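Long-range contacts in octaprenyl-diphosphate synthase (Roseobacter denitrificans, PDB 4JXN), which probably makes all-trans-octaprenyl diphosphate, precursor of the quinone side chain, by adding five isopentenyl units to farnesyl diphosphate with the help of magnesium: residues A[61-66]-A[74-79]; A[69-74]-A[194-199]; A[80-85]-A[127-132]; A[248-253]-A[284-289]. All coordinates share one frame; numbering follows the deposited sequence.

Contact 1 (A[61-66]-A[74-79]); sequences LTLAAA and PFHINL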
# COMPACT_ATOMS: atom_id res chain seq x y z
N LEU A 61 -22.29 0.17 -0.81
CA LEU A 61 -22.44 0.09 -2.26
C LEU A 61 -22.20 -1.32 -2.80
O LEU A 61 -22.92 -1.79 -3.69
CB LEU A 61 -21.51 1.07 -2.96
CG LEU A 61 -21.95 2.54 -2.86
CD1 LEU A 61 -20.91 3.43 -3.49
CD2 LEU A 61 -23.33 2.76 -3.48
N THR A 62 -21.20 -1.99 -2.23
CA THR A 62 -20.80 -3.32 -2.67
C THR A 62 -21.87 -4.34 -2.33
O THR A 62 -22.26 -5.15 -3.17
CB THR A 62 -19.43 -3.72 -2.05
OG1 THR A 62 -18.43 -2.80 -2.51
CG2 THR A 62 -19.03 -5.15 -2.45
N LEU A 63 -22.37 -4.27 -1.10
CA LEU A 63 -23.41 -5.20 -0.64
C LEU A 63 -24.70 -4.96 -1.40
O LEU A 63 -25.39 -5.90 -1.84
CB LEU A 63 -23.68 -5.01 0.84
CG LEU A 63 -22.49 -5.27 1.78
CD1 LEU A 63 -22.72 -4.60 3.13
CD2 LEU A 63 -22.27 -6.77 1.90
N ALA A 64 -25.02 -3.68 -1.54
CA ALA A 64 -26.23 -3.32 -2.24
C ALA A 64 -26.17 -3.86 -3.65
O ALA A 64 -27.15 -4.42 -4.15
CB ALA A 64 -26.40 -1.83 -2.26
N ALA A 65 -25.02 -3.71 -4.29
CA ALA A 65 -24.86 -4.12 -5.68
C ALA A 65 -24.97 -5.65 -5.82
O ALA A 65 -25.53 -6.16 -6.78
CB ALA A 65 -23.56 -3.61 -6.26
N ALA A 66 -24.43 -6.36 -4.85
CA ALA A 66 -24.49 -7.81 -4.86
C ALA A 66 -25.93 -8.28 -4.74
O ALA A 66 -26.39 -9.10 -5.53
CB ALA A 66 -23.65 -8.37 -3.74
N PRO A 74 -20.95 -15.68 0.00
CA PRO A 74 -20.35 -14.96 1.14
C PRO A 74 -19.37 -13.84 0.80
O PRO A 74 -19.03 -13.03 1.68
CB PRO A 74 -19.58 -16.06 1.85
CG PRO A 74 -19.11 -16.95 0.74
CD PRO A 74 -20.11 -16.84 -0.38
N PHE A 75 -18.91 -13.78 -0.45
CA PHE A 75 -17.74 -12.96 -0.79
C PHE A 75 -18.01 -11.45 -0.91
O PHE A 75 -17.08 -10.65 -0.79
CB PHE A 75 -17.05 -13.51 -2.04
CG PHE A 75 -16.49 -14.90 -1.85
CD1 PHE A 75 -15.69 -15.20 -0.74
CD2 PHE A 75 -16.76 -15.90 -2.77
CE1 PHE A 75 -15.18 -16.47 -0.56
CE2 PHE A 75 -16.25 -17.18 -2.59
CZ PHE A 75 -15.46 -17.46 -1.49
N HIS A 76 -19.26 -11.07 -1.12
CA HIS A 76 -19.69 -9.66 -1.06
C HIS A 76 -19.30 -9.02 0.27
O HIS A 76 -18.95 -7.83 0.33
CB HIS A 76 -21.20 -9.54 -1.34
CG HIS A 76 -22.07 -10.25 -0.35
ND1 HIS A 76 -23.15 -9.64 0.26
CD2 HIS A 76 -22.03 -11.51 0.13
CE1 HIS A 76 -23.74 -10.50 1.07
NE2 HIS A 76 -23.08 -11.64 1.02
N ILE A 77 -19.29 -9.84 1.32
CA ILE A 77 -18.79 -9.44 2.64
C ILE A 77 -17.28 -9.16 2.60
O ILE A 77 -16.79 -8.13 3.12
CB ILE A 77 -19.06 -10.54 3.70
CG1 ILE A 77 -20.54 -10.94 3.70
CG2 ILE A 77 -18.67 -10.06 5.09
CD1 ILE A 77 -21.49 -9.78 3.93
N ASN A 78 -16.54 -10.07 1.97
CA ASN A 78 -15.09 -9.85 1.80
C ASN A 78 -14.85 -8.55 1.06
O ASN A 78 -14.07 -7.69 1.48
CB ASN A 78 -14.43 -10.99 1.01
CG ASN A 78 -14.64 -12.36 1.64
OD1 ASN A 78 -15.65 -12.63 2.29
ND2 ASN A 78 -13.67 -13.25 1.43
N LEU A 79 -15.55 -8.40 -0.06
CA LEU A 79 -15.34 -7.27 -0.95
C LEU A 79 -15.71 -5.93 -0.31
O LEU A 79 -15.06 -4.93 -0.55
CB LEU A 79 -16.12 -7.47 -2.25
CG LEU A 79 -15.60 -8.65 -3.07
CD1 LEU A 79 -16.47 -8.86 -4.30
CD2 LEU A 79 -14.14 -8.42 -3.42
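His-76 is met by Leu-63 and Ala-66 together. The methyl CD2 of Leu-63 comes obliquely against the imidazole, 3.4 Å from ND1 of His-76, while CB of Ala-66 stops 3.6 Å from CB of His-76. The ring is turned this way because CG of His-76 sits between the backbone N and the carbonyl carbon (chi1 62°). CD1 of Ile-77 rests on one face of the same ring, off its centre, and also touches CD2 of Leu-63 at 3.7 Å, which closes a small apolar cluster. One turn along, CG2 of Thr-62 crosses the side chain of Leu-79 at about a right angle, 3.7 Å from CB of Leu-79. The hydroxyl of Thr-62 is engaged elsewhere, bonded to the carbonyl of Ala-188 on helix 170-196. Helices 57-68 and 75-94 run nearly antiparallel here (154°), their axes 8.8 Å apart at the closest. From helix 9-34, Met-23 presses on Leu-63, and Asp-22 on both Leu-63 and His-76. The two helices are joined by apolar packing. ND1 of His-76 is buried with no hydrogen-bond partner in the model; this apolar setting and the nearby carboxylate of Asp-22 would probably pull the imidazole's ionisation in opposite directions.

Contact 2 (A[69-74]-A[194-199]); sequences CGYDGP and VIAGAP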
# COMPACT_ATOMS: atom_id res chain seq x y z
N CYS A 69 -28.19 -7.84 -7.72
CA CYS A 69 -27.99 -8.84 -8.77
C CYS A 69 -28.24 -10.29 -8.31
O CYS A 69 -27.89 -11.25 -9.00
CB CYS A 69 -26.57 -8.71 -9.34
SG CYS A 69 -26.19 -7.06 -10.00
N GLY A 70 -28.84 -10.45 -7.12
CA GLY A 70 -29.25 -11.76 -6.61
C GLY A 70 -28.17 -12.68 -6.09
O GLY A 70 -28.31 -13.90 -6.17
N TYR A 71 -27.09 -12.12 -5.54
CA TYR A 71 -25.98 -12.93 -5.03
C TYR A 71 -26.32 -13.61 -3.71
O TYR A 71 -26.67 -12.95 -2.73
CB TYR A 71 -24.73 -12.06 -4.84
CG TYR A 71 -23.50 -12.83 -4.39
CD1 TYR A 71 -22.97 -13.86 -5.18
CD2 TYR A 71 -22.86 -12.54 -3.19
CE1 TYR A 71 -21.84 -14.57 -4.78
CE2 TYR A 71 -21.72 -13.24 -2.79
CZ TYR A 71 -21.22 -14.25 -3.58
OH TYR A 71 -20.10 -14.94 -3.17
N ASP A 72 -26.21 -14.94 -3.70
CA ASP A 72 -26.40 -15.73 -2.49
C ASP A 72 -25.16 -15.72 -1.60
O ASP A 72 -25.24 -15.37 -0.43
CB ASP A 72 -26.75 -17.19 -2.84
CG ASP A 72 -28.14 -17.33 -3.44
OD1 ASP A 72 -29.07 -16.61 -3.02
OD2 ASP A 72 -28.31 -18.19 -4.34
N GLY A 73 -24.02 -16.08 -2.20
CA GLY A 73 -22.77 -16.40 -1.48
C GLY A 73 -22.20 -15.43 -0.45
O GLY A 73 -22.86 -14.46 -0.06
N PRO A 74 -20.95 -15.68 0.00
CA PRO A 74 -20.35 -14.96 1.14
C PRO A 74 -19.37 -13.84 0.80
O PRO A 74 -19.03 -13.03 1.68
CB PRO A 74 -19.58 -16.06 1.85
CG PRO A 74 -19.11 -16.95 0.74
CD PRO A 74 -20.11 -16.84 -0.38
N VAL A 194 -20.10 -8.02 -10.22
CA VAL A 194 -19.25 -9.04 -10.82
C VAL A 194 -19.27 -10.31 -10.00
O VAL A 194 -19.39 -11.41 -10.54
CB VAL A 194 -17.80 -8.55 -10.99
CG1 VAL A 194 -16.83 -9.70 -11.22
CG2 VAL A 194 -17.74 -7.54 -12.13
N ILE A 195 -19.16 -10.16 -8.68
CA ILE A 195 -19.17 -11.32 -7.81
C ILE A 195 -20.53 -12.02 -7.89
O ILE A 195 -20.61 -13.24 -7.77
CB ILE A 195 -18.78 -10.95 -6.36
CG1 ILE A 195 -18.31 -12.18 -5.58
CG2 ILE A 195 -19.94 -10.27 -5.64
CD1 ILE A 195 -17.00 -12.76 -6.07
N ALA A 196 -21.58 -11.24 -8.11
CA ALA A 196 -22.93 -11.80 -8.30
C ALA A 196 -23.06 -12.59 -9.61
O ALA A 196 -23.99 -13.38 -9.77
CB ALA A 196 -23.96 -10.69 -8.28
N GLY A 197 -22.14 -12.34 -10.55
CA GLY A 197 -22.14 -12.97 -11.86
C GLY A 197 -23.04 -12.28 -12.87
O GLY A 197 -23.46 -12.89 -13.85
N ALA A 198 -23.33 -11.00 -12.64
CA ALA A 198 -24.27 -10.26 -13.48
C ALA A 198 -23.72 -10.07 -14.89
O ALA A 198 -22.50 -10.05 -15.09
CB ALA A 198 -24.59 -8.91 -12.85
N PRO A 199 -24.62 -9.95 -15.88
CA PRO A 199 -24.18 -9.71 -17.26
C PRO A 199 -23.47 -8.36 -17.42
O PRO A 199 -23.62 -7.47 -16.58
CB PRO A 199 -25.49 -9.74 -18.05
CG PRO A 199 -26.56 -9.42 -17.05
CD PRO A 199 -26.09 -10.03 -15.77
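The OH of Tyr-71, whose ring lies against Ile-195 and Ala-196, is anchored by a hydrogen bond from the backbone N of Phe-75. CG of Tyr-71 stands anti to the backbone N (chi1 -176°), which sends the ring along the end of helix 170-196. CG2 of Ile-195 is over one face of this ring, and on the opposite face the backbone N of Gly-73 lies 3.5 Å above the ring plane of Tyr-71, over its centre. CE1 of Tyr-71 passes 3.5 Å from O of Ile-195, a van der Waals approach, and CD1 of Tyr-71 is 3.7 Å from CA of Ala-196. Beside the ring, CB of Cys-69 and CB of Ala-196 are squeezed to 3.4 Å, tighter than usual for two carbons, and SG of Cys-69 reaches CB of Ala-198 at 3.8 Å. An alanine in place of Tyr-71 would probably open a gap beside Ile-195 and Ala-196 and leave the N-H of Phe-75 without this acceptor. The contact brings together two helix C-termini, each closed by a Schellman motif with a glycine at positive phi: Gly-70 after helix 57-68 (75°) and Gly-197 after helix 170-196 (84°). Leu-206 of helix 200-224 touches Cys-69. Small alanine methyls let the two chain reversals come close, and the hydroxyl bond of the tyrosine, made to the start of the following helix, holds the ring as a flat apolar surface against helix 170-196.

Contact 3 (A[80-85]-A[127-132]); sequences AATVEF and SRSFQL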
# COMPACT_ATOMS: atom_id res chain seq x y z
N ALA A 80 -16.78 -5.92 0.48
CA ALA A 80 -17.17 -4.68 1.14
C ALA A 80 -16.18 -4.34 2.25
O ALA A 80 -15.88 -3.17 2.47
CB ALA A 80 -18.59 -4.79 1.69
N ALA A 81 -15.64 -5.35 2.93
CA ALA A 81 -14.56 -5.12 3.92
C ALA A 81 -13.30 -4.52 3.26
O ALA A 81 -12.76 -3.49 3.71
CB ALA A 81 -14.22 -6.43 4.64
N THR A 82 -12.85 -5.17 2.19
CA THR A 82 -11.76 -4.65 1.35
C THR A 82 -11.96 -3.18 1.02
O THR A 82 -11.04 -2.36 1.15
CB THR A 82 -11.69 -5.43 0.03
OG1 THR A 82 -11.54 -6.83 0.31
CG2 THR A 82 -10.55 -4.96 -0.85
N VAL A 83 -13.17 -2.85 0.58
CA VAL A 83 -13.51 -1.48 0.23
C VAL A 83 -13.24 -0.53 1.41
O VAL A 83 -12.62 0.53 1.22
CB VAL A 83 -14.97 -1.37 -0.27
CG1 VAL A 83 -15.44 0.08 -0.28
CG2 VAL A 83 -15.10 -1.98 -1.67
N GLU A 84 -13.68 -0.89 2.62
CA GLU A 84 -13.43 -0.02 3.77
C GLU A 84 -11.95 -0.00 4.15
O GLU A 84 -11.39 1.08 4.39
CB GLU A 84 -14.32 -0.34 4.99
CG GLU A 84 -15.45 0.67 5.19
CD GLU A 84 -15.00 2.14 5.15
OE1 GLU A 84 -15.64 2.98 4.46
OE2 GLU A 84 -14.01 2.47 5.83
N PHE A 85 -11.32 -1.18 4.17
CA PHE A 85 -9.87 -1.24 4.43
C PHE A 85 -9.14 -0.26 3.54
O PHE A 85 -8.36 0.57 4.01
CB PHE A 85 -9.33 -2.66 4.27
CG PHE A 85 -9.45 -3.51 5.52
CD1 PHE A 85 -9.04 -3.01 6.76
CD2 PHE A 85 -9.95 -4.80 5.46
CE1 PHE A 85 -9.13 -3.78 7.91
CE2 PHE A 85 -10.05 -5.57 6.61
CZ PHE A 85 -9.64 -5.06 7.83
N SER A 127 -2.56 -4.53 2.82
CA SER A 127 -2.20 -5.94 2.76
C SER A 127 -3.40 -6.81 3.15
O SER A 127 -3.70 -7.79 2.47
CB SER A 127 -1.00 -6.25 3.67
OG SER A 127 -1.29 -6.01 5.03
N ARG A 128 -4.09 -6.42 4.21
CA ARG A 128 -5.28 -7.16 4.65
C ARG A 128 -6.42 -7.10 3.62
O ARG A 128 -7.11 -8.09 3.39
CB ARG A 128 -5.76 -6.65 6.00
CG ARG A 128 -4.84 -7.03 7.15
CD ARG A 128 -5.07 -8.46 7.60
NE ARG A 128 -3.91 -9.00 8.29
CZ ARG A 128 -3.91 -10.12 9.00
NH1 ARG A 128 -5.02 -10.85 9.13
NH2 ARG A 128 -2.79 -10.52 9.60
N SER A 129 -6.60 -5.94 2.99
CA SER A 129 -7.60 -5.80 1.93
C SER A 129 -7.34 -6.77 0.77
O SER A 129 -8.26 -7.31 0.18
CB SER A 129 -7.65 -4.35 1.43
OG SER A 129 -6.54 -4.02 0.62
N PHE A 130 -6.06 -7.00 0.50
CA PHE A 130 -5.61 -7.79 -0.64
C PHE A 130 -5.85 -9.28 -0.39
O PHE A 130 -6.33 -10.02 -1.27
CB PHE A 130 -4.12 -7.45 -0.86
CG PHE A 130 -3.45 -8.19 -1.97
CD1 PHE A 130 -4.16 -8.65 -3.08
CD2 PHE A 130 -2.08 -8.40 -1.93
CE1 PHE A 130 -3.52 -9.33 -4.09
CE2 PHE A 130 -1.43 -9.07 -2.95
CZ PHE A 130 -2.15 -9.54 -4.03
N GLN A 131 -5.54 -9.70 0.83
CA GLN A 131 -5.87 -11.04 1.32
C GLN A 131 -7.35 -11.38 1.16
O GLN A 131 -7.68 -12.49 0.73
CB GLN A 131 -5.50 -11.15 2.80
CG GLN A 131 -4.01 -11.26 3.06
CD GLN A 131 -3.69 -11.42 4.53
OE1 GLN A 131 -4.06 -10.59 5.37
NE2 GLN A 131 -2.98 -12.50 4.85
N LEU A 132 -8.22 -10.45 1.55
CA LEU A 132 -9.69 -10.62 1.43
C LEU A 132 -10.17 -10.81 -0.02
O LEU A 132 -10.98 -11.71 -0.29
CB LEU A 132 -10.44 -9.45 2.08
CG LEU A 132 -10.50 -9.49 3.61
CD1 LEU A 132 -10.79 -8.13 4.23
CD2 LEU A 132 -11.54 -10.51 4.06
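Thr-82 fits beside Ser-129 and Leu-132 where the two backbones come nearest, the CA atoms of Thr-82 and Ser-129 being 4.4 Å apart. With chi1 at -56°, OG1 of Thr-82 is anti to the carbonyl carbon and CG2 anti to the backbone N. CG2 therefore reaches CB of Ser-129 at 3.7 Å, while OG1 of Thr-82 passes CB of Leu-132 at 3.3 Å and is hydrogen-bonded back to O of Asn-78 in its own helix. An alanine here would probably leave a gap between Ser-129 and Leu-132 and O of Asn-78 without its side-chain mate. The hydroxyl of Ser-129 is likewise turned to its own helix: OG lies between the backbone N and the carbonyl carbon and bonds to O of Phe-126, leaving CB to meet CB of Phe-85 at 3.7 Å. The Phe-85 ring takes CD1 of Leu-132 at its edge, in plane, 3.6 Å from CE2 of Phe-85, and has CB of Arg-128 over one face. CD1 of Leu-132 also touches Ala-81. Helices 75-94 and 116-134 pack here almost antiparallel, at 164°. Helix 9-34 covers Phe-85 and Leu-132 through Arg-33, helix 57-68 backs Val-83, and the far side of helix 116-134 meets the second subunit, where Phe-130 packs edge-to-face on Phe-130 of that chain.

Contact 4 (A[248-253]-A[284-289]); sequences MPLIKA and ALLHKH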
# COMPACT_ATOMS: atom_id res chain seq x y z
N MET A 248 -13.87 22.96 -7.14
CA MET A 248 -14.55 23.38 -8.37
C MET A 248 -15.02 24.84 -8.33
O MET A 248 -14.86 25.57 -9.31
CB MET A 248 -15.74 22.47 -8.69
CG MET A 248 -16.42 22.80 -10.01
SD MET A 248 -17.65 21.59 -10.53
CE MET A 248 -16.60 20.31 -11.21
N PRO A 249 -15.65 25.27 -7.22
CA PRO A 249 -16.02 26.69 -7.11
C PRO A 249 -14.86 27.66 -7.36
O PRO A 249 -15.04 28.72 -7.97
CB PRO A 249 -16.50 26.82 -5.66
CG PRO A 249 -16.89 25.44 -5.26
CD PRO A 249 -15.90 24.56 -5.95
N LEU A 250 -13.66 27.28 -6.90
CA LEU A 250 -12.46 28.09 -7.12
C LEU A 250 -12.02 28.07 -8.56
O LEU A 250 -11.58 29.09 -9.10
CB LEU A 250 -11.33 27.65 -6.19
CG LEU A 250 -11.64 27.82 -4.70
CD1 LEU A 250 -10.63 27.06 -3.85
CD2 LEU A 250 -11.67 29.29 -4.31
N ILE A 251 -12.14 26.92 -9.21
CA ILE A 251 -11.75 26.80 -10.60
C ILE A 251 -12.63 27.67 -11.48
O ILE A 251 -12.16 28.35 -12.42
CB ILE A 251 -11.85 25.34 -11.10
CG1 ILE A 251 -10.78 24.48 -10.44
CG2 ILE A 251 -11.70 25.26 -12.62
CD1 ILE A 251 -11.04 23.00 -10.53
N LYS A 252 -13.92 27.60 -11.21
CA LYS A 252 -14.89 28.36 -11.96
C LYS A 252 -14.73 29.87 -11.72
O LYS A 252 -14.98 30.67 -12.62
CB LYS A 252 -16.30 27.90 -11.58
CG LYS A 252 -16.71 26.56 -12.17
CD LYS A 252 -18.22 26.38 -12.07
CE LYS A 252 -18.69 25.03 -12.59
NZ LYS A 252 -18.77 25.01 -14.08
N ALA A 253 -14.31 30.25 -10.51
CA ALA A 253 -14.03 31.67 -10.21
C ALA A 253 -12.78 32.15 -10.94
O ALA A 253 -12.81 33.15 -11.67
CB ALA A 253 -13.88 31.89 -8.72
N ALA A 284 -16.89 36.53 -1.98
CA ALA A 284 -17.49 37.55 -2.84
C ALA A 284 -17.25 37.26 -4.33
O ALA A 284 -18.15 37.42 -5.15
CB ALA A 284 -16.95 38.92 -2.48
N LEU A 285 -16.02 36.88 -4.67
CA LEU A 285 -15.65 36.56 -6.05
C LEU A 285 -16.38 35.31 -6.55
O LEU A 285 -16.76 35.24 -7.72
CB LEU A 285 -14.12 36.39 -6.20
CG LEU A 285 -13.28 37.64 -5.90
CD1 LEU A 285 -11.80 37.34 -6.04
CD2 LEU A 285 -13.69 38.81 -6.79
N LEU A 286 -16.62 34.34 -5.66
CA LEU A 286 -17.38 33.14 -6.03
C LEU A 286 -18.77 33.54 -6.43
O LEU A 286 -19.26 33.11 -7.48
CB LEU A 286 -17.50 32.13 -4.88
CG LEU A 286 -16.21 31.48 -4.39
CD1 LEU A 286 -16.51 30.41 -3.34
CD2 LEU A 286 -15.43 30.89 -5.55
N HIS A 287 -19.39 34.35 -5.57
CA HIS A 287 -20.77 34.81 -5.82
C HIS A 287 -20.83 35.68 -7.07
O HIS A 287 -21.69 35.49 -7.93
CB HIS A 287 -21.34 35.55 -4.61
CG HIS A 287 -21.59 34.65 -3.43
ND1 HIS A 287 -22.41 33.55 -3.50
CD2 HIS A 287 -21.10 34.68 -2.17
CE1 HIS A 287 -22.42 32.94 -2.33
NE2 HIS A 287 -21.64 33.61 -1.50
N LYS A 288 -19.88 36.60 -7.18
CA LYS A 288 -19.75 37.51 -8.33
C LYS A 288 -19.81 36.74 -9.63
O LYS A 288 -20.41 37.20 -10.59
CB LYS A 288 -18.42 38.26 -8.24
CG LYS A 288 -18.18 39.33 -9.28
CD LYS A 288 -16.76 39.88 -9.11
CE LYS A 288 -16.47 41.05 -10.04
NZ LYS A 288 -16.62 40.71 -11.48
N HIS A 289 -19.18 35.57 -9.64
CA HIS A 289 -19.04 34.78 -10.85
C HIS A 289 -19.95 33.56 -10.89
O HIS A 289 -19.70 32.66 -11.69
CB HIS A 289 -17.58 34.32 -10.98
CG HIS A 289 -16.62 35.43 -11.22
ND1 HIS A 289 -16.77 36.34 -12.24
CD2 HIS A 289 -15.47 35.77 -10.58
CE1 HIS A 289 -15.77 37.20 -12.22
NE2 HIS A 289 -14.97 36.88 -11.22
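Leu-286 drives one methyl, CD2, into the first turn of helix 248-254, between Pro-249 and Ala-253. This is the tight part of the contact. CD2 of Leu-286 lies 3.3 Å from O of Pro-249 and 3.7 Å from CB of Ala-253, so it rests against a carbonyl that is already used within its helix, since O of Pro-249 accepts from N of Ala-253 at 3.1 Å. CD2 of Leu-250 is more distant, 4.3 Å from the same methyl of Leu-286. With chi2 at -174°, CD1 of Leu-286 continues the extended chain and CD2 is the branch turned toward helix 248-254. Phe-226 and Trp-265 border this methyl's surroundings: Phe-226 touches Pro-249, Leu-250 and Leu-286, and Trp-265 packs on Leu-250 and Ala-253.

The other end is looser. His-289, first residue beyond helix 278-288, is partly exposed and makes its one approach here through CD2, 3.9 Å from O of Ala-253. Its ring is steered more by NE2, hydrogen-bonded to OE1 of Glu-261, and by the aliphatic chain of Lys-288, whose CD stands over one face. Lys-288 itself is exposed, and Lys-252 leads its amine off to a salt bridge with Glu-170 of helix 170-196. The short helix axes cross at 68° and come within 9.3 Å. What joins them is van der Waals packing of one leucine methyl set against a helix carbonyl and the methyl of Ala-253, while the polar groups at the margin are satisfied by helices on the flanks; the carboxylate of Glu-261 would be expected to favour a protonated His-289.

Contact 1 touches both contact 2 and contact 3 and bridges them at one end of the all-helical prenyl synthase fold. Centres of contacts 1 and 2 are about 9 Å apart; the contacts share Pro-74, and the Tyr-71 and His-76 rings meet at about 80°. The centres of contacts 1 and 3 are about 12 Å apart; the two follow each other on helix 75-94, with Val-83 touching Thr-62. Contact 4 stands on the other side of the chain's centre, its centre about 39 to 44 Å from theirs. As in this family, helices 75-94 and 200-224 lead into the aspartate-rich metal motifs, which none of the four contacts includes. An unidentified ligand, probably from crystallisation, lies about 4 Å from the Ser-129 side chain.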